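Local coordinates for protein KLLA0B12012p (Kluyveromyces lactis, PDB 6Y3P) that is a Pby1 protein that interacts with the mRNA decapping enzyme Dcp2 and, through the C-terminal ATP-grasp domain described here, probably binds ATP, at residues Met60-Leu63 / Met64-Leu68; Leu366-Asp369 / Val370-Cys374. All blocks are in the same frame, centred on the assembly; numbering follows the deposited sequence.

Contact 1: Met60-Leu63 / Met64-Leu68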
loop_
_atom_site.group_PDB
_atom_site.type_symbol
_atom_site.label_atom_id
_atom_site.label_comp_id
_atom_site.label_asym_id
_atom_site.label_seq_id
_atom_site.Cartn_x
_atom_site.Cartn_y
_atom_site.Cartn_z
ATOM N N MET A 60 4.084 -4.311 21.639
ATOM C CA MET A 60 3.704 -2.911 21.464
ATOM C C MET A 60 3.786 -2.100 22.758
ATOM O O MET A 60 4.088 -0.903 22.693
ATOM C CB MET A 60 2.331 -2.775 20.775
ATOM C CG MET A 60 2.279 -3.390 19.366
ATOM S SD MET A 60 3.388 -2.586 18.188
ATOM C CE MET A 60 4.088 -3.971 17.409
ATOM N N ASP A 61 3.593 -2.741 23.920
ATOM C CA ASP A 61 3.710 -2.069 25.223
ATOM C C ASP A 61 5.175 -1.740 25.558
ATOM O O ASP A 61 5.448 -0.675 26.104
ATOM C CB ASP A 61 3.034 -2.886 26.348
ATOM C CG ASP A 61 1.529 -3.044 26.165
ATOM O OD1 ASP A 61 1.089 -4.155 25.805
ATOM O OD2 ASP A 61 0.794 -2.043 26.359
ATOM N N GLN A 62 6.110 -2.645 25.214
ATOM C CA GLN A 62 7.554 -2.467 25.423
ATOM C C GLN A 62 8.180 -1.503 24.391
ATOM O O GLN A 62 9.292 -1.020 24.593
ATOM C CB GLN A 62 8.269 -3.825 25.411
ATOM C CG GLN A 62 8.360 -4.455 26.772
ATOM C CD GLN A 62 9.765 -4.438 27.294
ATOM O OE1 GLN A 62 10.300 -3.399 27.677
ATOM N NE2 GLN A 62 10.375 -5.606 27.368
ATOM N N LEU A 63 7.464 -1.243 23.289
ATOM C CA LEU A 63 7.899 -0.341 22.229
ATOM C C LEU A 63 7.576 1.099 22.616
ATOM O O LEU A 63 8.350 2.011 22.310
ATOM C CB LEU A 63 7.220 -0.738 20.895
ATOM C CG LEU A 63 7.523 0.069 19.630
ATOM C CD1 LEU A 63 8.983 -0.084 19.186
ATOM C CD2 LEU A 63 6.614 -0.368 18.511
ATOM N N MET A 64 6.422 1.305 23.273
ATOM C CA MET A 64 6.002 2.641 23.690
ATOM C C MET A 64 6.514 3.034 25.074
ATOM O O MET A 64 6.446 4.212 25.420
ATOM C CB MET A 64 4.484 2.819 23.584
ATOM C CG MET A 64 3.699 1.851 24.413
ATOM S SD MET A 64 1.953 2.231 24.287
ATOM C CE MET A 64 1.261 0.594 24.377
ATOM N N SER A 65 7.057 2.073 25.835
ATOM C CA SER A 65 7.550 2.303 27.197
ATOM C C SER A 65 9.063 2.130 27.374
ATOM O O SER A 65 9.638 2.699 28.320
ATOM C CB SER A 65 6.814 1.402 28.186
ATOM O OG SER A 65 7.200 0.040 28.089
ATOM N N ASN A 66 9.693 1.289 26.521
ATOM C CA ASN A 66 11.125 1.028 26.608
ATOM C C ASN A 66 11.832 1.504 25.367
ATOM O O ASN A 66 11.539 1.053 24.250
ATOM C CB ASN A 66 11.423 -0.443 26.913
ATOM C CG ASN A 66 12.831 -0.739 27.380
ATOM O OD1 ASN A 66 13.759 0.066 27.255
ATOM N ND2 ASN A 66 13.026 -1.921 27.925
ATOM N N GLN A 67 12.776 2.420 25.567
ATOM C CA GLN A 67 13.537 2.988 24.469
ATOM C C GLN A 67 14.665 2.087 23.998
ATOM O O GLN A 67 15.280 2.364 22.969
ATOM C CB GLN A 67 14.015 4.400 24.812
ATOM C CG GLN A 67 12.884 5.435 24.742
ATOM C CD GLN A 67 12.019 5.310 23.500
ATOM O OE1 GLN A 67 10.966 4.655 23.510
ATOM N NE2 GLN A 67 12.450 5.921 22.401
ATOM N N LEU A 68 14.899 0.976 24.720
ATOM C CA LEU A 68 15.926 -0.000 24.370
ATOM C C LEU A 68 15.416 -0.957 23.323
ATOM O O LEU A 68 16.213 -1.472 22.549
ATOM C CB LEU A 68 16.373 -0.779 25.622
ATOM C CG LEU A 68 17.277 -0.028 26.604
ATOM C CD1 LEU A 68 17.609 -0.888 27.823
ATOM C CD2 LEU A 68 18.531 0.428 25.926
#
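Gln62 and Asn66 lie side by side, one helical turn apart, and their amides are joined. Asn66 ND2 gives a hydrogen bond to Gln62 OE1 at 3.1 Å, fairly straight at 158°. The acceptor lies close to the amide plane of Asn66, and the two amide planes are 31° apart. ND2 also bonds to the backbone O of Ile45, and Asn66 OD1 accepts from Leu68 N at 2.9 Å. Replacing Asn66 by an alanine removes the whole amide, so Gln62 OE1 and the Ile45 carbonyl would probably lose this donor and Leu68 N its acceptor.

Ser65 OG bonds back to Asp61 O at 2.7 Å. Its chi1 of 73° sets OG between its own N and carbonyl carbon, facing that oxygen. The backbone bond from Ser65 N to the same oxygen is weak. Met64 N to Met60 O and Asn66 N to Gln62 O complete the backbone pairing.

The remaining contact is van der Waals. Met64 runs alongside Asp61, and its CE lies 3.3 Å from Asp61 OD2.

A short, weakly bonded surface helix is followed here by an Asx turn at Asn66. The helix is the crossover of the beta-alpha-beta unit formed with strands 48-52 and 69-71.

Contact 2: Leu366-Asp369 / Val370-Cys374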
loop_
_atom_site.group_PDB
_atom_site.type_symbol
_atom_site.label_atom_id
_atom_site.label_comp_id
_atom_site.label_asym_id
_atom_site.label_seq_id
_atom_site.Cartn_x
_atom_site.Cartn_y
_atom_site.Cartn_z
ATOM N N LEU A 366 16.699 -5.484 -0.917
ATOM C CA LEU A 366 15.766 -4.717 -0.109
ATOM C C LEU A 366 16.169 -4.786 1.363
ATOM O O LEU A 366 16.306 -3.733 1.998
ATOM C CB LEU A 366 14.306 -5.189 -0.314
ATOM C CG LEU A 366 13.255 -4.821 0.777
ATOM C CD1 LEU A 366 13.023 -3.320 0.884
ATOM C CD2 LEU A 366 11.958 -5.545 0.546
ATOM N N PHE A 367 16.349 -6.018 1.898
ATOM C CA PHE A 367 16.684 -6.248 3.309
ATOM C C PHE A 367 18.107 -5.841 3.621
ATOM O O PHE A 367 18.351 -5.397 4.727
ATOM C CB PHE A 367 16.336 -7.668 3.770
ATOM C CG PHE A 367 14.836 -7.824 3.808
ATOM C CD1 PHE A 367 14.088 -7.277 4.846
ATOM C CD2 PHE A 367 14.156 -8.427 2.753
ATOM C CE1 PHE A 367 12.692 -7.361 4.845
ATOM C CE2 PHE A 367 12.755 -8.495 2.744
ATOM C CZ PHE A 367 12.037 -7.991 3.804
ATOM N N ASP A 368 18.994 -5.830 2.618
ATOM C CA ASP A 368 20.351 -5.320 2.743
ATOM C C ASP A 368 20.311 -3.807 3.057
ATOM O O ASP A 368 20.967 -3.359 3.991
ATOM C CB ASP A 368 21.129 -5.578 1.446
ATOM C CG ASP A 368 22.617 -5.494 1.670
ATOM O OD1 ASP A 368 23.183 -6.446 2.277
ATOM O OD2 ASP A 368 23.204 -4.429 1.357
ATOM N N ASP A 369 19.476 -3.044 2.315
ATOM C CA ASP A 369 19.297 -1.606 2.470
ATOM C C ASP A 369 18.629 -1.245 3.767
ATOM O O ASP A 369 19.058 -0.290 4.414
ATOM C CB ASP A 369 18.509 -1.036 1.291
ATOM C CG ASP A 369 19.217 -1.143 -0.057
ATOM O OD1 ASP A 369 20.470 -1.219 -0.070
ATOM O OD2 ASP A 369 18.514 -1.142 -1.102
ATOM N N VAL A 370 17.597 -2.020 4.170
ATOM C CA VAL A 370 16.842 -1.795 5.401
ATOM C C VAL A 370 17.775 -1.922 6.597
ATOM O O VAL A 370 17.825 -1.025 7.432
ATOM C CB VAL A 370 15.596 -2.727 5.505
ATOM C CG1 VAL A 370 14.997 -2.709 6.912
ATOM C CG2 VAL A 370 14.541 -2.342 4.470
ATOM N N VAL A 371 18.557 -3.001 6.635
ATOM C CA VAL A 371 19.512 -3.249 7.711
ATOM C C VAL A 371 20.684 -2.238 7.697
ATOM O O VAL A 371 20.970 -1.654 8.738
ATOM C CB VAL A 371 19.970 -4.728 7.712
ATOM C CG1 VAL A 371 21.094 -4.971 8.709
ATOM C CG2 VAL A 371 18.787 -5.664 7.988
ATOM N N SER A 372 21.311 -1.993 6.532
ATOM C CA SER A 372 22.461 -1.089 6.429
ATOM C C SER A 372 22.156 0.406 6.614
ATOM O O SER A 372 23.088 1.169 6.918
ATOM C CB SER A 372 23.191 -1.301 5.106
ATOM O OG SER A 372 22.377 -0.972 3.989
ATOM N N ILE A 373 20.878 0.835 6.398
ATOM C CA ILE A 373 20.496 2.258 6.453
ATOM C C ILE A 373 19.589 2.598 7.645
ATOM O O ILE A 373 19.745 3.660 8.257
ATOM C CB ILE A 373 19.880 2.692 5.077
ATOM C CG1 ILE A 373 20.953 2.590 3.963
ATOM C CG2 ILE A 373 19.234 4.112 5.125
ATOM C CD1 ILE A 373 20.444 2.549 2.561
ATOM N N CYS A 374 18.636 1.722 7.950
ATOM C CA CYS A 374 17.666 1.954 9.024
ATOM C C CYS A 374 18.039 1.279 10.354
ATOM O O CYS A 374 17.876 1.891 11.420
ATOM C CB CYS A 374 16.267 1.546 8.562
ATOM S SG CYS A 374 15.753 2.273 6.978
#
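Ser372 reaches back one turn to Asp368 and bonds to its carbonyl twice. Ser372 N lies 2.9 Å from Asp368 O, and Ser372 OG lies 2.8 Å from Asp368 O. The two donors come from opposite faces of the carbonyl plane. A chi1 of 64° folds OG back over the preceding turn, between the N and carbonyl carbon of Ser372.

On another side of the helix, Leu366 and Val370 lie side by side. Leu366 CD1 meets Val370 CG2 at 4.0 Å. Val370 CG2 also rests 3.3 Å from Leu366 O, whose carbonyl takes Val370 N in its plane. Val371 CG2 is placed likewise, 3.3 Å from Phe367 O. Ile373 N bonds to Asp369 O at 2.9 Å, and the Ile373 side chain passes beside the same oxygen. The turn at 370-374 is of the wider pi type.

Leu366 and Val370 pack on Tyr220 and Thr222 of strand 215-224, and Phe391 touches Val370 and Ile373. Phe367 touches Leu24 and Val371 touches Phe28 on helix 21-31, where Ser27 OG also bonds to Phe367 O.

Leu366, Phe367, Val370 and Val371 are thus buried, the first and third toward strand 215-224, the other two toward helix 21-31. The hydroxyl of buried Ser372 spends its hydrogen on a carbonyl of its own helix. Asp368 carries its charge toward Lys30 and His31, where the pairings are weak, so any electrostatic gain is probably modest.

Overall arrangement
From the N terminus, contact 1 comes first, on helix 60-65. This helix bridges strands 48-52 and 69-71 of the parallel sheet, and contact 1 closes the turn that leads into strand 69-71. Contact 2 comes much later, on helix 357-375, just after strand 341-347. It closes no loop, being a run within one helix. The two are in series and neither nest nor cross. The centres of contact 1 and contact 2 are about 22 Å apart. The nearest atoms of contact 1 and contact 2 are about 12 Å apart. Contact 1 is a surface contact, with Gln62 and Leu63 packed on strand 69-71. Contact 2 is buried and ties helix 21-31 to strands 215-224 and 391-396 of the six-stranded antiparallel sheet.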